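Local coordinates for hypothetical protein SPy1581 (Streptococcus pyogenes, PDB 1YHF) that is of unknown function but belongs to the cupin superfamily and folds as a compact beta sandwich of two antiparallel sheets, at residues S57-D61 with V109-P113; Q20-I24 with T43-L47; A62-S68 with F104-V110. All blocks are in the same frame, centred on the assembly; numbering follows the deposited sequence.

How the contacts relate
Going from the N terminus, contact 2 closes first. It brings 20-24, which runs out of the short helix 18-21, onto strand 40-47, with the sheet-edge strand 29-37 in the loop between. Contacts 1 and 3 follow in series with it. Contact 1 (57-61 with 109-113) closes a long excursion of the chain that includes three strands of the four-stranded sheet and strand 87-90. Contact 3 (62-68 with 104-110) lies within that span. The two share Val109 and Val110, so they form one continuous pairing of strands 61-68 and 104-111. Contacts 2 and 3 meet where Val22 O is hydrogen-bonded to Gln105 NE2. All three reach the same five-stranded sheet.

Contact 1 (S57-D61 with V109-P113); sequences SSPGD and VVVKP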
loop_
_atom_site.group_PDB
_atom_site.type_symbol
_atom_site.label_atom_id
_atom_site.label_comp_id
_atom_site.label_asym_id
_atom_site.label_seq_id
_atom_site.Cartn_x
_atom_site.Cartn_y
_atom_site.Cartn_z
ATOM N N SER A 57 -3.981 -12.353 5.793
ATOM C CA SER A 57 -3.497 -12.990 4.576
ATOM C C SER A 57 -4.342 -12.556 3.385
ATOM O O SER A 57 -5.559 -12.408 3.514
ATOM C CB SER A 57 -3.588 -14.515 4.713
ATOM O OG SER A 57 -2.810 -14.962 5.809
ATOM N N SER A 58 -3.693 -12.372 2.233
ATOM C CA SER A 58 -4.375 -12.156 0.956
ATOM C C SER A 58 -4.242 -13.387 0.055
ATOM O O SER A 58 -3.271 -14.143 0.171
ATOM C CB SER A 58 -3.799 -10.921 0.245
ATOM O OG SER A 58 -4.291 -10.808 -1.075
ATOM N N PRO A 59 -5.226 -13.619 -0.830
ATOM C CA PRO A 59 -5.032 -14.647 -1.861
ATOM C C PRO A 59 -4.110 -14.215 -3.024
ATOM O O PRO A 59 -3.766 -15.035 -3.873
ATOM C CB PRO A 59 -6.453 -14.884 -2.387
ATOM C CG PRO A 59 -7.154 -13.600 -2.164
ATOM C CD PRO A 59 -6.573 -13.020 -0.894
ATOM N N GLY A 60 -3.733 -12.940 -3.068
ATOM C CA GLY A 60 -2.808 -12.451 -4.096
ATOM C C GLY A 60 -1.429 -12.106 -3.547
ATOM O O GLY A 60 -1.242 -12.046 -2.324
ATOM N N ASP A 61 -0.458 -11.914 -4.448
ATOM C CA ASP A 61 0.851 -11.399 -4.055
ATOM C C ASP A 61 0.680 -9.871 -3.906
ATOM O O ASP A 61 0.066 -9.216 -4.753
ATOM C CB ASP A 61 1.936 -11.716 -5.103
ATOM C CG ASP A 61 2.386 -13.188 -5.101
ATOM O OD1 ASP A 61 2.290 -13.873 -4.059
ATOM O OD2 ASP A 61 2.875 -13.656 -6.157
ATOM N N VAL A 109 0.190 -2.825 -4.436
ATOM C CA VAL A 109 -0.356 -3.452 -5.613
ATOM C C VAL A 109 -0.591 -4.934 -5.253
ATOM O O VAL A 109 0.348 -5.676 -4.965
ATOM C CB VAL A 109 0.578 -3.296 -6.843
ATOM C CG1 VAL A 109 0.004 -4.029 -8.036
ATOM C CG2 VAL A 109 0.784 -1.798 -7.180
ATOM N N VAL A 110 -1.855 -5.334 -5.226
ATOM C CA VAL A 110 -2.191 -6.706 -4.854
ATOM C C VAL A 110 -2.722 -7.483 -6.048
ATOM O O VAL A 110 -3.862 -7.242 -6.524
ATOM C CB VAL A 110 -3.209 -6.776 -3.664
ATOM C CG1 VAL A 110 -3.460 -8.256 -3.239
ATOM C CG2 VAL A 110 -2.742 -5.924 -2.481
ATOM N N VAL A 111 -1.919 -8.458 -6.488
ATOM C CA VAL A 111 -2.218 -9.189 -7.689
ATOM C C VAL A 111 -2.791 -10.559 -7.318
ATOM O O VAL A 111 -2.092 -11.415 -6.769
ATOM C CB VAL A 111 -0.999 -9.265 -8.647
ATOM C CG1 VAL A 111 -1.404 -9.970 -9.947
ATOM C CG2 VAL A 111 -0.459 -7.816 -8.955
ATOM N N LYS A 112 -4.077 -10.724 -7.596
ATOM C CA LYS A 112 -4.826 -11.924 -7.174
ATOM C C LYS A 112 -5.078 -12.864 -8.345
ATOM O O LYS A 112 -4.928 -12.455 -9.496
ATOM C CB LYS A 112 -6.153 -11.505 -6.516
ATOM C CG LYS A 112 -5.948 -10.902 -5.136
ATOM C CD LYS A 112 -7.221 -10.257 -4.571
ATOM C CE LYS A 112 -7.281 -8.784 -4.945
ATOM N NZ LYS A 112 -8.585 -8.145 -4.584
ATOM N N PRO A 113 -5.449 -14.134 -8.056
ATOM C CA PRO A 113 -5.770 -15.091 -9.116
ATOM C C PRO A 113 -6.776 -14.516 -10.104
ATOM O O PRO A 113 -7.749 -13.859 -9.703
ATOM C CB PRO A 113 -6.408 -16.269 -8.361
ATOM C CG PRO A 113 -5.805 -16.218 -7.018
ATOM C CD PRO A 113 -5.574 -14.743 -6.718
#
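Asp61 and Val111 form an antiparallel hydrogen-bonded pair through two backbone bonds. Val111 N donates to Asp61 O at 2.7 Å with a nearly straight N-H...O angle of 165°. The return bond, from Asp61 N to Val111 O, is 2.9 Å long and more bent, at 132°. Asp61 O also receives a CA-H...O contact from Val110 CA at 3.4 Å. The Asp61 carboxylate is engaged away from this pair, where OD1 accepts a hydrogen bond from Ala92 N.

One side-chain bond shapes the turn leading into the strand. Ser58 OG accepts from Gly60 N at 3.0 Å, which makes an ST turn. The hydroxyl swings opposite to its own backbone nitrogen (chi1 171°). This also sets OG against a methyl of the other segment, 3.4 Å from Val110 CG1.

The remaining contacts are of packing, one of them tight. Gly60 has no side chain, which lets its CA come within 3.0 Å of Val111 O, the oxygen that also accepts from Asp61 N. The Lys112 CG methylene covers the backbone of Gly60. The Pro59 ring and the Lys112 chain run side by side in the same direction, with Pro59 CG 4.1 Å from Lys112 CD. The lysine then bends at chi3 and leads away from the turn. Its NZ makes a weak hydrogen bond to Arg37 O. The second proline sits against the turn backbone, with Pro113 CD 3.4 Å from Pro59 O.

The contact lies at the surface. The pair Asp61-Val111 is the end of the antiparallel ladder between 104-111, the middle strand of the five-stranded sheet of the cupin fold, and its neighbour 61-68. The ST turn lies in the loop from strand 52-56, an edge strand of the four-stranded sheet, to strand 61-68.

Contact 2 (Q20-I24 with T43-L47); sequences QEVMI and TVFSL
Val22 packs on Val44, and Met23 is bonded to Ser46, where the chain after the short helix 18-21 lies against strand 40-47 of the cupin beta sandwich. The two segments make no beta pairing.

Val44 comes first. The two valine side chains pass one another, pointing opposite ways, with Val44 CG1 3.6 Å from Val22 CG2. Val22 also touches Leu30 and Arg32 of strand 29-37, so it covers two neighbouring strands.

At Phe45 the contact is with backbone. Val22 CG1 lies 3.9 Å from Phe45 C, while the ring points from the other face of the strand and packs on Met106 and Leu108.

Ser46 carries the polar link. Its N lies 3.6 Å from Val22 CG1. Its CB is 4.1 Å from Ile24 CG1. Nearby, Val22 O accepts from Gln105 NE2, so strand 104-111 holds the same segment.

The Ser46 hydroxyl stands between its own backbone N and carbonyl carbon (chi1 75°), turned to the segment. OG donates to Met23 O at 2.7 Å, approaching from above the carbonyl plane, 41° out of it.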
loop_
_atom_site.group_PDB
_atom_site.type_symbol
_atom_site.label_atom_id
_atom_site.label_comp_id
_atom_site.label_asym_id
_atom_site.label_seq_id
_atom_site.Cartn_x
_atom_site.Cartn_y
_atom_site.Cartn_z
ATOM N N GLN A 20 1.888 13.463 -2.533
ATOM C CA GLN A 20 0.977 14.593 -2.364
ATOM C C GLN A 20 -0.478 14.184 -2.540
ATOM O O GLN A 20 -1.366 14.922 -2.140
ATOM C CB GLN A 20 1.301 15.765 -3.312
ATOM C CG GLN A 20 2.733 16.290 -3.242
ATOM C CD GLN A 20 3.207 16.638 -1.835
ATOM O OE1 GLN A 20 2.710 17.590 -1.215
ATOM N NE2 GLN A 20 4.198 15.877 -1.329
ATOM N N GLU A 21 -0.713 13.020 -3.139
ATOM C CA GLU A 21 -2.065 12.540 -3.398
ATOM C C GLU A 21 -2.689 11.945 -2.143
ATOM O O GLU A 21 -3.913 11.881 -2.041
ATOM C CB GLU A 21 -2.091 11.496 -4.528
ATOM C CG GLU A 21 -1.707 12.024 -5.917
ATOM C CD GLU A 21 -2.711 13.005 -6.495
ATOM O OE1 GLU A 21 -3.906 12.657 -6.633
ATOM O OE2 GLU A 21 -2.292 14.134 -6.832
ATOM N N VAL A 22 -1.849 11.481 -1.214
ATOM C CA VAL A 22 -2.304 10.920 0.060
ATOM C C VAL A 22 -1.439 11.472 1.196
ATOM O O VAL A 22 -0.366 10.941 1.505
ATOM C CB VAL A 22 -2.339 9.352 0.061
ATOM C CG1 VAL A 22 -3.057 8.849 1.283
ATOM C CG2 VAL A 22 -3.100 8.833 -1.140
HETATM N N MSE A 23 -1.910 12.572 1.786
HETATM C CA MSE A 23 -1.173 13.266 2.829
HETATM C C MSE A 23 -1.135 12.454 4.128
HETATM O O MSE A 23 -2.006 11.620 4.376
HETATM C CB MSE A 23 -1.773 14.663 3.049
HETATM C CG MSE A 23 -1.804 15.508 1.745
HETATM SE SE MSE A 23 0.010 16.028 1.203
HETATM C CE MSE A 23 0.154 17.542 2.404
ATOM N N ILE A 24 -0.093 12.656 4.928
ATOM C CA ILE A 24 -0.007 12.015 6.241
ATOM C C ILE A 24 -0.863 12.833 7.208
ATOM O O ILE A 24 -0.687 14.048 7.304
ATOM C CB ILE A 24 1.458 11.939 6.745
ATOM C CG1 ILE A 24 2.271 10.960 5.889
ATOM C CG2 ILE A 24 1.485 11.545 8.214
ATOM C CD1 ILE A 24 3.779 11.153 5.939
ATOM N N THR A 43 -3.760 0.604 -4.330
ATOM C CA THR A 43 -4.114 1.595 -3.332
ATOM C C THR A 43 -2.879 2.402 -2.938
ATOM O O THR A 43 -1.807 1.837 -2.753
ATOM C CB THR A 43 -4.721 0.947 -2.055
ATOM O OG1 THR A 43 -5.712 -0.026 -2.401
ATOM C CG2 THR A 43 -5.376 2.027 -1.197
ATOM N N VAL A 44 -3.034 3.722 -2.821
ATOM C CA VAL A 44 -2.003 4.549 -2.183
ATOM C C VAL A 44 -2.440 4.797 -0.732
ATOM O O VAL A 44 -3.578 5.139 -0.485
ATOM C CB VAL A 44 -1.820 5.885 -2.915
ATOM C CG1 VAL A 44 -0.564 6.628 -2.344
ATOM C CG2 VAL A 44 -1.631 5.629 -4.400
ATOM N N PHE A 45 -1.534 4.590 0.211
ATOM C CA PHE A 45 -1.834 4.721 1.638
ATOM C C PHE A 45 -0.944 5.773 2.277
ATOM O O PHE A 45 0.173 6.004 1.824
ATOM C CB PHE A 45 -1.506 3.418 2.364
ATOM C CG PHE A 45 -2.569 2.367 2.279
ATOM C CD1 PHE A 45 -3.666 2.398 3.145
ATOM C CD2 PHE A 45 -2.455 1.314 1.377
ATOM C CE1 PHE A 45 -4.648 1.396 3.105
ATOM C CE2 PHE A 45 -3.436 0.319 1.310
ATOM C CZ PHE A 45 -4.537 0.355 2.191
ATOM N N SER A 46 -1.421 6.384 3.352
ATOM C CA SER A 46 -0.522 7.023 4.297
ATOM C C SER A 46 -0.910 6.541 5.692
ATOM O O SER A 46 -2.080 6.450 5.996
ATOM C CB SER A 46 -0.640 8.545 4.212
ATOM O OG SER A 46 -1.826 8.999 4.832
ATOM N N LEU A 47 0.075 6.257 6.534
ATOM C CA LEU A 47 -0.184 5.973 7.944
ATOM C C LEU A 47 0.660 6.918 8.761
ATOM O O LEU A 47 1.850 7.053 8.485
ATOM C CB LEU A 47 0.212 4.545 8.288
ATOM C CG LEU A 47 -0.649 3.352 7.850
ATOM C CD1 LEU A 47 -0.684 3.124 6.325
ATOM C CD2 LEU A 47 -0.166 2.086 8.550
#

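Contact 3 (A62-S68 with F104-V110); sequences AMVTILS and FQMLLVV
A classic beta bulge breaks the otherwise regular antiparallel ladder of strands 61-68 and 104-111 of the cupin sandwich: two residues of one strand, Leu67 and Ser68, stand opposite a single residue, Gln105, of the other. Leu67 N donates to Gln105 O at 2.7 Å. Ser68 N reaches the same oxygen only weakly, at 3.4 Å. The return bond from Gln105 N to Ser68 O is also weak.

The bulge is bridged by side chains too. Ser68 OG donates to Gln105 OE1 at 2.5 Å, a very short distance whose exact value is doubtful. Gln105 NE2, besides its bond to the 20-24 segment, is weakly bonded to Thr19 O. If the short bond is real, these partners would hold the amide's rotation.

Further along the ladder, Thr65-Leu107 and Met63-Val109 are hydrogen-bonded pairs. A water lies on their face, 2.8 Å from Thr65 OG1, and donates to Leu107 O. Thr65 OG1 is also bonded to Thr87 OG1.

The other face includes Ala62, Val64, Ile66, Met106 and Leu108. Here Val64 and Ile66 touch the second sheet at Ile73 and Ala71. Val64 splits its branches, with CG2 3.7 Å from Leu108 CD1 and CG1 3.7 Å from the selenium of selenomethionine Met106. That SE lies in plane at the edge of the Phe104 ring. Ile66 reaches the same ring, its CD1 3.7 Å from Phe104 CD1.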
loop_
_atom_site.group_PDB
_atom_site.type_symbol
_atom_site.label_atom_id
_atom_site.label_comp_id
_atom_site.label_asym_id
_atom_site.label_seq_id
_atom_site.Cartn_x
_atom_site.Cartn_y
_atom_site.Cartn_z
ATOM N N ALA A 62 1.235 -9.323 -2.841
ATOM C CA ALA A 62 1.026 -7.935 -2.480
ATOM C C ALA A 62 2.357 -7.186 -2.482
ATOM O O ALA A 62 3.220 -7.378 -1.605
ATOM C CB ALA A 62 0.347 -7.860 -1.097
HETATM N N MSE A 63 2.544 -6.329 -3.472
HETATM C CA MSE A 63 3.814 -5.632 -3.579
HETATM C C MSE A 63 3.672 -4.296 -2.878
HETATM O O MSE A 63 2.732 -3.551 -3.142
HETATM C CB MSE A 63 4.216 -5.439 -5.033
HETATM C CG MSE A 63 5.518 -4.704 -5.185
HETATM SE SE MSE A 63 6.188 -4.694 -7.006
HETATM C CE MSE A 63 4.806 -3.632 -7.904
ATOM N N VAL A 64 4.607 -4.031 -1.967
ATOM C CA VAL A 64 4.612 -2.804 -1.194
ATOM C C VAL A 64 5.806 -1.980 -1.594
ATOM O O VAL A 64 6.943 -2.452 -1.489
ATOM C CB VAL A 64 4.713 -3.091 0.329
ATOM C CG1 VAL A 64 4.871 -1.782 1.122
ATOM C CG2 VAL A 64 3.505 -3.859 0.807
ATOM N N THR A 65 5.546 -0.746 -2.026
ATOM C CA THR A 65 6.603 0.192 -2.353
ATOM C C THR A 65 6.473 1.393 -1.410
ATOM O O THR A 65 5.434 2.058 -1.394
ATOM C CB THR A 65 6.539 0.560 -3.859
ATOM O OG1 THR A 65 6.960 -0.577 -4.648
ATOM C CG2 THR A 65 7.406 1.722 -4.180
ATOM N N ILE A 66 7.509 1.614 -0.595
ATOM C CA ILE A 66 7.508 2.673 0.402
ATOM C C ILE A 66 7.932 3.982 -0.259
ATOM O O ILE A 66 9.021 4.092 -0.860
ATOM C CB ILE A 66 8.350 2.297 1.677
ATOM C CG1 ILE A 66 7.765 1.052 2.366
ATOM C CG2 ILE A 66 8.457 3.471 2.680
ATOM C CD1 ILE A 66 6.375 1.211 2.918
ATOM N N LEU A 67 7.044 4.965 -0.173
ATOM C CA LEU A 67 7.222 6.220 -0.889
ATOM C C LEU A 67 7.859 7.302 -0.034
ATOM O O LEU A 67 8.434 8.264 -0.564
ATOM C CB LEU A 67 5.884 6.705 -1.459
ATOM C CG LEU A 67 5.081 5.739 -2.321
ATOM C CD1 LEU A 67 3.740 6.400 -2.700
ATOM C CD2 LEU A 67 5.893 5.319 -3.562
ATOM N N SER A 68 7.717 7.160 1.287
ATOM C CA SER A 68 8.353 8.032 2.273
ATOM C C SER A 68 8.322 7.344 3.635
ATOM O O SER A 68 7.546 6.425 3.853
ATOM C CB SER A 68 7.644 9.393 2.349
ATOM O OG SER A 68 6.379 9.276 2.996
ATOM N N PHE A 104 4.497 6.921 7.251
ATOM C CA PHE A 104 4.951 6.494 5.943
ATOM C C PHE A 104 3.820 6.543 4.922
ATOM O O PHE A 104 2.636 6.603 5.293
ATOM C CB PHE A 104 5.648 5.120 6.028
ATOM C CG PHE A 104 4.708 3.929 6.135
ATOM C CD1 PHE A 104 4.191 3.326 4.988
ATOM C CD2 PHE A 104 4.397 3.370 7.378
ATOM C CE1 PHE A 104 3.351 2.203 5.068
ATOM C CE2 PHE A 104 3.555 2.250 7.473
ATOM C CZ PHE A 104 3.025 1.668 6.302
ATOM N N GLN A 105 4.211 6.558 3.645
ATOM C CA GLN A 105 3.290 6.484 2.500
ATOM C C GLN A 105 3.779 5.341 1.638
ATOM O O GLN A 105 5.008 5.127 1.529
ATOM C CB GLN A 105 3.316 7.788 1.701
ATOM C CG GLN A 105 2.695 8.966 2.448
ATOM C CD GLN A 105 3.251 10.272 1.996
ATOM O OE1 GLN A 105 4.469 10.440 1.912
ATOM N NE2 GLN A 105 2.380 11.203 1.677
HETATM N N MSE A 106 2.834 4.597 1.053
HETATM C CA MSE A 106 3.146 3.442 0.219
HETATM C C MSE A 106 2.215 3.258 -0.966
HETATM O O MSE A 106 1.052 3.685 -0.943
HETATM C CB MSE A 106 3.107 2.149 1.046
HETATM C CG MSE A 106 1.778 1.843 1.675
HETATM SE SE MSE A 106 1.739 -0.065 2.220
HETATM C CE MSE A 106 0.214 0.017 3.328
ATOM N N LEU A 107 2.746 2.631 -2.011
ATOM C CA LEU A 107 1.912 2.137 -3.081
ATOM C C LEU A 107 1.790 0.633 -2.827
ATOM O O LEU A 107 2.788 -0.051 -2.628
ATOM C CB LEU A 107 2.540 2.413 -4.458
ATOM C CG LEU A 107 1.806 1.765 -5.640
ATOM C CD1 LEU A 107 0.388 2.349 -5.877
ATOM C CD2 LEU A 107 2.656 1.914 -6.891
ATOM N N LEU A 108 0.557 0.148 -2.814
ATOM C CA LEU A 108 0.254 -1.248 -2.582
ATOM C C LEU A 108 -0.444 -1.834 -3.809
ATOM O O LEU A 108 -1.519 -1.390 -4.198
ATOM C CB LEU A 108 -0.610 -1.388 -1.310
ATOM C CG LEU A 108 -1.127 -2.804 -1.021
ATOM C CD1 LEU A 108 0.032 -3.708 -0.594
ATOM C CD2 LEU A 108 -2.253 -2.803 0.043
ATOM N N VAL A 109 0.190 -2.825 -4.436
ATOM C CA VAL A 109 -0.356 -3.452 -5.613
ATOM C C VAL A 109 -0.591 -4.934 -5.253
ATOM O O VAL A 109 0.348 -5.676 -4.965
ATOM C CB VAL A 109 0.578 -3.296 -6.843
ATOM C CG1 VAL A 109 0.004 -4.029 -8.036
ATOM C CG2 VAL A 109 0.784 -1.798 -7.180
ATOM N N VAL A 110 -1.855 -5.334 -5.226
ATOM C CA VAL A 110 -2.191 -6.706 -4.854
ATOM C C VAL A 110 -2.722 -7.483 -6.048
ATOM O O VAL A 110 -3.862 -7.242 -6.524
ATOM C CB VAL A 110 -3.209 -6.776 -3.664
ATOM C CG1 VAL A 110 -3.460 -8.256 -3.239
ATOM C CG2 VAL A 110 -2.742 -5.924 -2.481
HETATM O O HOH W 1 4.265 -1.339 -5.116
#